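Long-range contact in alpha-fucosidase (Bifidobacterium bifidum, PDB 2EAB), which probably hydrolyses alpha-1,2-linkages to release L-fucose from glycans, this chain being the calcium-binding catalytic part of a longer, probably membrane-bound protein: residues A[386-398]-A[415-429]. Sequence-based numbering, arbitrary orientation.
Sequences SSRENSQLPSNLQ and WGSDFHMNVNLQMNY. With CA (calcium ion), chain C; EDO (1,2-ethanediol), chain D.
The ring of Tyr429 presents its edge to Ser387, whose OG lies near the ring plane, while a water sits above one face, offset toward the rim; the ring of Phe419 likewise receives the carbonyl oxygens of Pro394 and Ser395 at its edge, CE2 standing 3.3 Å from Pro394 O. Both rings pack against a calcium-binding loop of the glycoside hydrolase family 95 catalytic domain. Ser386 O, at the end of helix 365-386, and Leu393 O, in the loop after it, bind calcium together with Glu77 from the N-terminal part of the chain. The site illustrates how an irregular loop is fixed by side chains reaching its backbone. Tyr429 OH donates to Ser387 OG (2.7 Å) and accepts from Ser395 N (3.0 Å, 160° at the hydrogen), and Pro394 CB packs against the same hydroxyl. A phenylalanine in place of Tyr429 would probably leave Ser395 N without this acceptor and Ser387 OG without this donor. The preceding residue in the chain, Asn428, donates from ND2 to Asn396 O at 3.0 Å, from above the carbonyl plane, with weak bonds to Ser395 O and Ser395 OG. Further along, Leu397 splits its branches: CD1 meets Trp415 CB at 3.4 Å, the two side chains crossing near a right angle, whereas CD2 rests on CB of His420 and of Asn424. The backbone of Leu397 is tied to the chain just before strand 419-420, its N donating to Asp418 O. A chi1 of 62° folds the amide of Asn396 back over its own backbone and closes an Asx turn: its OD1 takes Gln398 N in the carbonyl plane at 2.8 Å and Ser417 OG from above that plane at 3.0 Å.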
loop_
_atom_site.group_PDB
_atom_site.type_symbol
_atom_site.label_atom_id
_atom_site.label_comp_id
_atom_site.label_asym_id
_atom_site.label_seq_id
_atom_site.Cartn_x
_atom_site.Cartn_y
_atom_site.Cartn_z
ATOM N N SER A 386 0.177 -3.866 -9.660
ATOM C CA SER A 386 -1.107 -3.931 -8.938
ATOM C C SER A 386 -1.923 -2.637 -8.874
ATOM O O SER A 386 -3.106 -2.676 -8.534
ATOM C CB SER A 386 -0.896 -4.447 -7.511
ATOM O OG SER A 386 -0.192 -3.509 -6.718
ATOM N N SER A 387 -1.293 -1.508 -9.187
ATOM C CA SER A 387 -1.915 -0.208 -8.970
ATOM C C SER A 387 -1.517 0.762 -10.077
ATOM O O SER A 387 -0.496 1.446 -9.981
ATOM C CB SER A 387 -1.505 0.332 -7.594
ATOM O OG SER A 387 -2.156 1.554 -7.290
ATOM N N ARG A 388 -2.312 0.816 -11.139
ATOM C CA ARG A 388 -2.032 1.749 -12.227
ATOM C C ARG A 388 -3.036 2.893 -12.222
ATOM O O ARG A 388 -4.076 2.812 -11.563
ATOM C CB ARG A 388 -2.005 1.029 -13.579
ATOM C CG ARG A 388 -0.826 0.072 -13.747
ATOM C CD ARG A 388 0.521 0.793 -13.657
ATOM N NE ARG A 388 0.681 1.837 -14.674
ATOM C CZ ARG A 388 1.199 1.647 -15.886
ATOM N NH1 ARG A 388 1.634 0.449 -16.262
ATOM N NH2 ARG A 388 1.288 2.674 -16.725
ATOM N N GLU A 389 -2.724 3.960 -12.958
ATOM C CA GLU A 389 -3.599 5.138 -13.031
ATOM C C GLU A 389 -5.020 4.765 -13.405
ATOM O O GLU A 389 -5.970 5.391 -12.933
ATOM C CB GLU A 389 -3.080 6.151 -14.052
ATOM C CG GLU A 389 -1.745 6.752 -13.707
ATOM C CD GLU A 389 -1.068 7.394 -14.902
ATOM O OE1 GLU A 389 -1.571 8.435 -15.380
ATOM O OE2 GLU A 389 -0.026 6.858 -15.354
ATOM N N ASN A 390 -5.162 3.748 -14.250
ATOM C CA ASN A 390 -6.477 3.329 -14.706
ATOM C C ASN A 390 -7.014 2.058 -14.042
ATOM O O ASN A 390 -8.001 1.489 -14.504
ATOM C CB ASN A 390 -6.509 3.213 -16.234
ATOM C CG ASN A 390 -5.641 2.082 -16.759
ATOM O OD1 ASN A 390 -4.960 1.384 -16.004
ATOM N ND2 ASN A 390 -5.662 1.899 -18.072
ATOM N N SER A 391 -6.386 1.623 -12.951
ATOM C CA SER A 391 -6.960 0.556 -12.129
ATOM C C SER A 391 -8.291 1.010 -11.571
ATOM O O SER A 391 -8.463 2.182 -11.209
ATOM C CB SER A 391 -6.046 0.210 -10.954
ATOM O OG SER A 391 -4.866 -0.436 -11.384
ATOM N N GLN A 392 -9.233 0.082 -11.485
ATOM C CA GLN A 392 -10.506 0.402 -10.860
ATOM C C GLN A 392 -10.429 0.413 -9.339
ATOM O O GLN A 392 -11.216 1.097 -8.695
ATOM C CB GLN A 392 -11.597 -0.552 -11.333
ATOM C CG GLN A 392 -11.868 -0.453 -12.821
ATOM C CD GLN A 392 -13.184 -1.070 -13.200
ATOM O OE1 GLN A 392 -14.239 -0.501 -12.941
ATOM N NE2 GLN A 392 -13.133 -2.246 -13.810
ATOM N N LEU A 393 -9.486 -0.343 -8.779
ATOM C CA LEU A 393 -9.330 -0.470 -7.335
ATOM C C LEU A 393 -7.860 -0.341 -6.955
ATOM O O LEU A 393 -6.985 -0.682 -7.749
ATOM C CB LEU A 393 -9.892 -1.814 -6.852
ATOM C CG LEU A 393 -11.420 -1.937 -6.943
ATOM C CD1 LEU A 393 -11.874 -3.375 -6.768
ATOM C CD2 LEU A 393 -12.126 -1.019 -5.953
ATOM N N PRO A 394 -7.583 0.140 -5.730
ATOM C CA PRO A 394 -6.198 0.198 -5.290
ATOM C C PRO A 394 -5.704 -1.215 -5.015
ATOM O O PRO A 394 -6.493 -2.180 -5.052
ATOM C CB PRO A 394 -6.275 1.015 -3.995
ATOM C CG PRO A 394 -7.658 0.840 -3.507
ATOM C CD PRO A 394 -8.524 0.618 -4.701
ATOM N N SER A 395 -4.413 -1.345 -4.738
ATOM C CA SER A 395 -3.878 -2.618 -4.290
ATOM C C SER A 395 -4.586 -3.064 -3.006
ATOM O O SER A 395 -4.844 -2.254 -2.116
ATOM C CB SER A 395 -2.378 -2.493 -4.053
ATOM O OG SER A 395 -2.108 -1.359 -3.254
ATOM N N ASN A 396 -4.920 -4.350 -2.932
ATOM C CA ASN A 396 -5.524 -4.924 -1.728
ATOM C C ASN A 396 -4.441 -5.591 -0.861
ATOM O O ASN A 396 -3.247 -5.342 -1.063
ATOM C CB ASN A 396 -6.715 -5.853 -2.075
ATOM C CG ASN A 396 -6.323 -7.049 -2.929
ATOM O OD1 ASN A 396 -5.331 -7.725 -2.662
ATOM N ND2 ASN A 396 -7.144 -7.347 -3.939
ATOM N N LEU A 397 -4.834 -6.403 0.118
ATOM C CA LEU A 397 -3.853 -7.038 1.006
ATOM C C LEU A 397 -2.835 -7.898 0.258
ATOM O O LEU A 397 -1.773 -8.209 0.805
ATOM C CB LEU A 397 -4.539 -7.909 2.065
ATOM C CG LEU A 397 -5.193 -7.229 3.263
ATOM C CD1 LEU A 397 -5.864 -8.278 4.122
ATOM C CD2 LEU A 397 -4.170 -6.450 4.082
ATOM N N GLN A 398 -3.165 -8.278 -0.977
ATOM C CA GLN A 398 -2.308 -9.120 -1.804
ATOM C C GLN A 398 -1.975 -8.468 -3.145
ATOM O O GLN A 398 -1.514 -9.137 -4.070
ATOM C CB GLN A 398 -2.940 -10.509 -1.987
ATOM C CG GLN A 398 -3.051 -11.246 -0.658
ATOM C CD GLN A 398 -3.640 -12.643 -0.753
ATOM O OE1 GLN A 398 -3.577 -13.300 -1.795
ATOM N NE2 GLN A 398 -4.181 -13.119 0.357
ATOM N N TRP A 415 -8.166 -12.751 5.732
ATOM C CA TRP A 415 -8.670 -11.376 5.804
ATOM C C TRP A 415 -9.344 -10.943 4.502
ATOM O O TRP A 415 -9.394 -9.753 4.188
ATOM C CB TRP A 415 -7.570 -10.380 6.207
ATOM C CG TRP A 415 -6.842 -10.747 7.460
ATOM C CD1 TRP A 415 -7.283 -10.603 8.741
ATOM C CD2 TRP A 415 -5.529 -11.318 7.549
ATOM N NE1 TRP A 415 -6.329 -11.060 9.626
ATOM C CE2 TRP A 415 -5.241 -11.500 8.919
ATOM C CE3 TRP A 415 -4.570 -11.695 6.600
ATOM C CZ2 TRP A 415 -4.029 -12.049 9.368
ATOM C CZ3 TRP A 415 -3.366 -12.242 7.048
ATOM C CH2 TRP A 415 -3.108 -12.408 8.419
ATOM N N GLY A 416 -9.857 -11.918 3.752
ATOM C CA GLY A 416 -10.542 -11.658 2.491
ATOM C C GLY A 416 -9.707 -11.030 1.390
ATOM O O GLY A 416 -10.252 -10.612 0.375
ATOM N N SER A 417 -8.388 -10.968 1.587
ATOM C CA SER A 417 -7.482 -10.200 0.715
ATOM C C SER A 417 -8.080 -8.818 0.436
ATOM O O SER A 417 -8.099 -8.335 -0.698
ATOM C CB SER A 417 -7.167 -10.963 -0.576
ATOM O OG SER A 417 -6.145 -10.302 -1.309
ATOM N N ASP A 418 -8.566 -8.194 1.502
ATOM C CA ASP A 418 -9.422 -7.021 1.395
ATOM C C ASP A 418 -8.650 -5.696 1.434
ATOM O O ASP A 418 -7.432 -5.656 1.215
ATOM C CB ASP A 418 -10.552 -7.087 2.454
ATOM C CG ASP A 418 -10.057 -6.896 3.886
ATOM O OD1 ASP A 418 -8.862 -6.603 4.065
ATOM O OD2 ASP A 418 -10.868 -7.019 4.832
ATOM N N PHE A 419 -9.379 -4.614 1.678
ATOM C CA PHE A 419 -8.793 -3.301 1.919
ATOM C C PHE A 419 -8.819 -3.087 3.430
ATOM O O PHE A 419 -9.870 -2.805 4.013
ATOM C CB PHE A 419 -9.555 -2.228 1.135
ATOM C CG PHE A 419 -9.622 -2.526 -0.336
ATOM C CD1 PHE A 419 -10.795 -3.004 -0.908
ATOM C CD2 PHE A 419 -8.486 -2.391 -1.139
ATOM C CE1 PHE A 419 -10.851 -3.314 -2.263
ATOM C CE2 PHE A 419 -8.538 -2.697 -2.500
ATOM C CZ PHE A 419 -9.725 -3.161 -3.060
ATOM N N HIS A 420 -7.663 -3.280 4.067
ATOM C CA HIS A 420 -7.548 -3.228 5.524
ATOM C C HIS A 420 -6.976 -1.872 5.883
ATOM O O HIS A 420 -5.772 -1.634 5.727
ATOM C CB HIS A 420 -6.643 -4.348 6.060
ATOM C CG HIS A 420 -7.367 -5.362 6.887
ATOM N ND1 HIS A 420 -7.221 -5.483 8.254
ATOM C CD2 HIS A 420 -8.260 -6.307 6.523
ATOM C CE1 HIS A 420 -7.991 -6.467 8.687
ATOM N NE2 HIS A 420 -8.637 -6.979 7.656
ATOM N N MET A 421 -7.839 -0.981 6.355
ATOM C CA MET A 421 -7.549 0.448 6.338
ATOM C C MET A 421 -7.109 1.004 7.691
ATOM O O MET A 421 -7.270 2.191 7.961
ATOM C CB MET A 421 -8.759 1.202 5.768
ATOM C CG MET A 421 -8.429 2.526 5.099
ATOM S SD MET A 421 -9.811 3.156 4.141
ATOM C CE MET A 421 -10.886 3.737 5.454
ATOM N N ASN A 422 -6.516 0.158 8.528
ATOM C CA ASN A 422 -5.954 0.627 9.794
ATOM C C ASN A 422 -4.484 0.230 9.946
ATOM O O ASN A 422 -4.034 -0.136 11.032
ATOM C CB ASN A 422 -6.808 0.173 10.989
ATOM C CG ASN A 422 -6.743 1.145 12.168
ATOM O OD1 ASN A 422 -6.306 2.290 12.036
ATOM N ND2 ASN A 422 -7.191 0.688 13.330
ATOM N N VAL A 423 -3.781 0.284 8.810
ATOM C CA VAL A 423 -2.313 0.276 8.640
ATOM C C VAL A 423 -1.934 -0.315 7.283
ATOM O O VAL A 423 -0.973 0.137 6.661
ATOM C CB VAL A 423 -1.491 -0.409 9.786
ATOM C CG1 VAL A 423 -1.714 -1.922 9.833
ATOM C CG2 VAL A 423 0.005 -0.096 9.640
ATOM N N ASN A 424 -2.679 -1.320 6.832
ATOM C CA ASN A 424 -2.228 -2.121 5.698
ATOM C C ASN A 424 -2.354 -1.390 4.371
ATOM O O ASN A 424 -1.382 -1.284 3.623
ATOM C CB ASN A 424 -2.969 -3.455 5.634
ATOM C CG ASN A 424 -2.889 -4.229 6.931
ATOM O OD1 ASN A 424 -1.977 -5.043 7.138
ATOM N ND2 ASN A 424 -3.814 -3.967 7.824
ATOM N N LEU A 425 -3.543 -0.867 4.093
ATOM C CA LEU A 425 -3.747 -0.101 2.869
ATOM C C LEU A 425 -2.870 1.152 2.860
ATOM O O LEU A 425 -2.332 1.539 1.816
ATOM C CB LEU A 425 -5.226 0.252 2.691
ATOM C CG LEU A 425 -5.596 0.934 1.371
ATOM C CD1 LEU A 425 -5.269 0.050 0.170
ATOM C CD2 LEU A 425 -7.058 1.345 1.364
ATOM N N GLN A 426 -2.723 1.773 4.028
ATOM C CA GLN A 426 -1.814 2.903 4.186
ATOM C C GLN A 426 -0.403 2.515 3.748
ATOM O O GLN A 426 0.233 3.234 2.973
ATOM C CB GLN A 426 -1.795 3.380 5.639
ATOM C CG GLN A 426 -3.046 4.138 6.088
ATOM C CD GLN A 426 -4.217 3.256 6.506
ATOM O OE1 GLN A 426 -4.134 2.019 6.514
ATOM N NE2 GLN A 426 -5.320 3.902 6.871
ATOM N N MET A 427 0.081 1.379 4.248
ATOM C CA MET A 427 1.423 0.900 3.929
ATOM C C MET A 427 1.615 0.648 2.433
ATOM O O MET A 427 2.679 0.947 1.882
ATOM C CB MET A 427 1.750 -0.351 4.740
ATOM C CG MET A 427 3.210 -0.750 4.657
ATOM S SD MET A 427 3.679 -2.080 5.763
ATOM C CE MET A 427 3.170 -1.409 7.353
ATOM N N ASN A 428 0.582 0.117 1.780
ATOM C CA ASN A 428 0.622 -0.092 0.334
ATOM C C ASN A 428 0.947 1.192 -0.417
ATOM O O ASN A 428 1.505 1.143 -1.515
ATOM C CB ASN A 428 -0.720 -0.613 -0.185
ATOM C CG ASN A 428 -0.978 -2.068 0.157
ATOM O OD1 ASN A 428 -0.287 -2.676 0.972
ATOM N ND2 ASN A 428 -2.016 -2.624 -0.455
ATOM N N TYR A 429 0.556 2.325 0.164
ATOM C CA TYR A 429 0.770 3.635 -0.447
ATOM C C TYR A 429 1.741 4.523 0.324
ATOM O O TYR A 429 1.644 5.758 0.281
ATOM C CB TYR A 429 -0.578 4.321 -0.762
ATOM C CG TYR A 429 -1.302 3.558 -1.845
ATOM C CD1 TYR A 429 -1.070 3.845 -3.189
ATOM C CD2 TYR A 429 -2.157 2.503 -1.533
ATOM C CE1 TYR A 429 -1.693 3.113 -4.194
ATOM C CE2 TYR A 429 -2.784 1.770 -2.530
ATOM C CZ TYR A 429 -2.547 2.078 -3.856
ATOM O OH TYR A 429 -3.171 1.337 -4.831
HETATM CA CA CA C . -5.762 -2.899 -8.657
HETATM C C1 EDO D . -2.354 1.138 13.967
HETATM O O1 EDO D . -1.604 0.186 14.874
HETATM C C2 EDO D . -3.870 0.704 14.072
HETATM O O2 EDO D . -4.030 -0.633 13.409
HETATM O O HOH W 1 0.311 -0.239 -3.870
#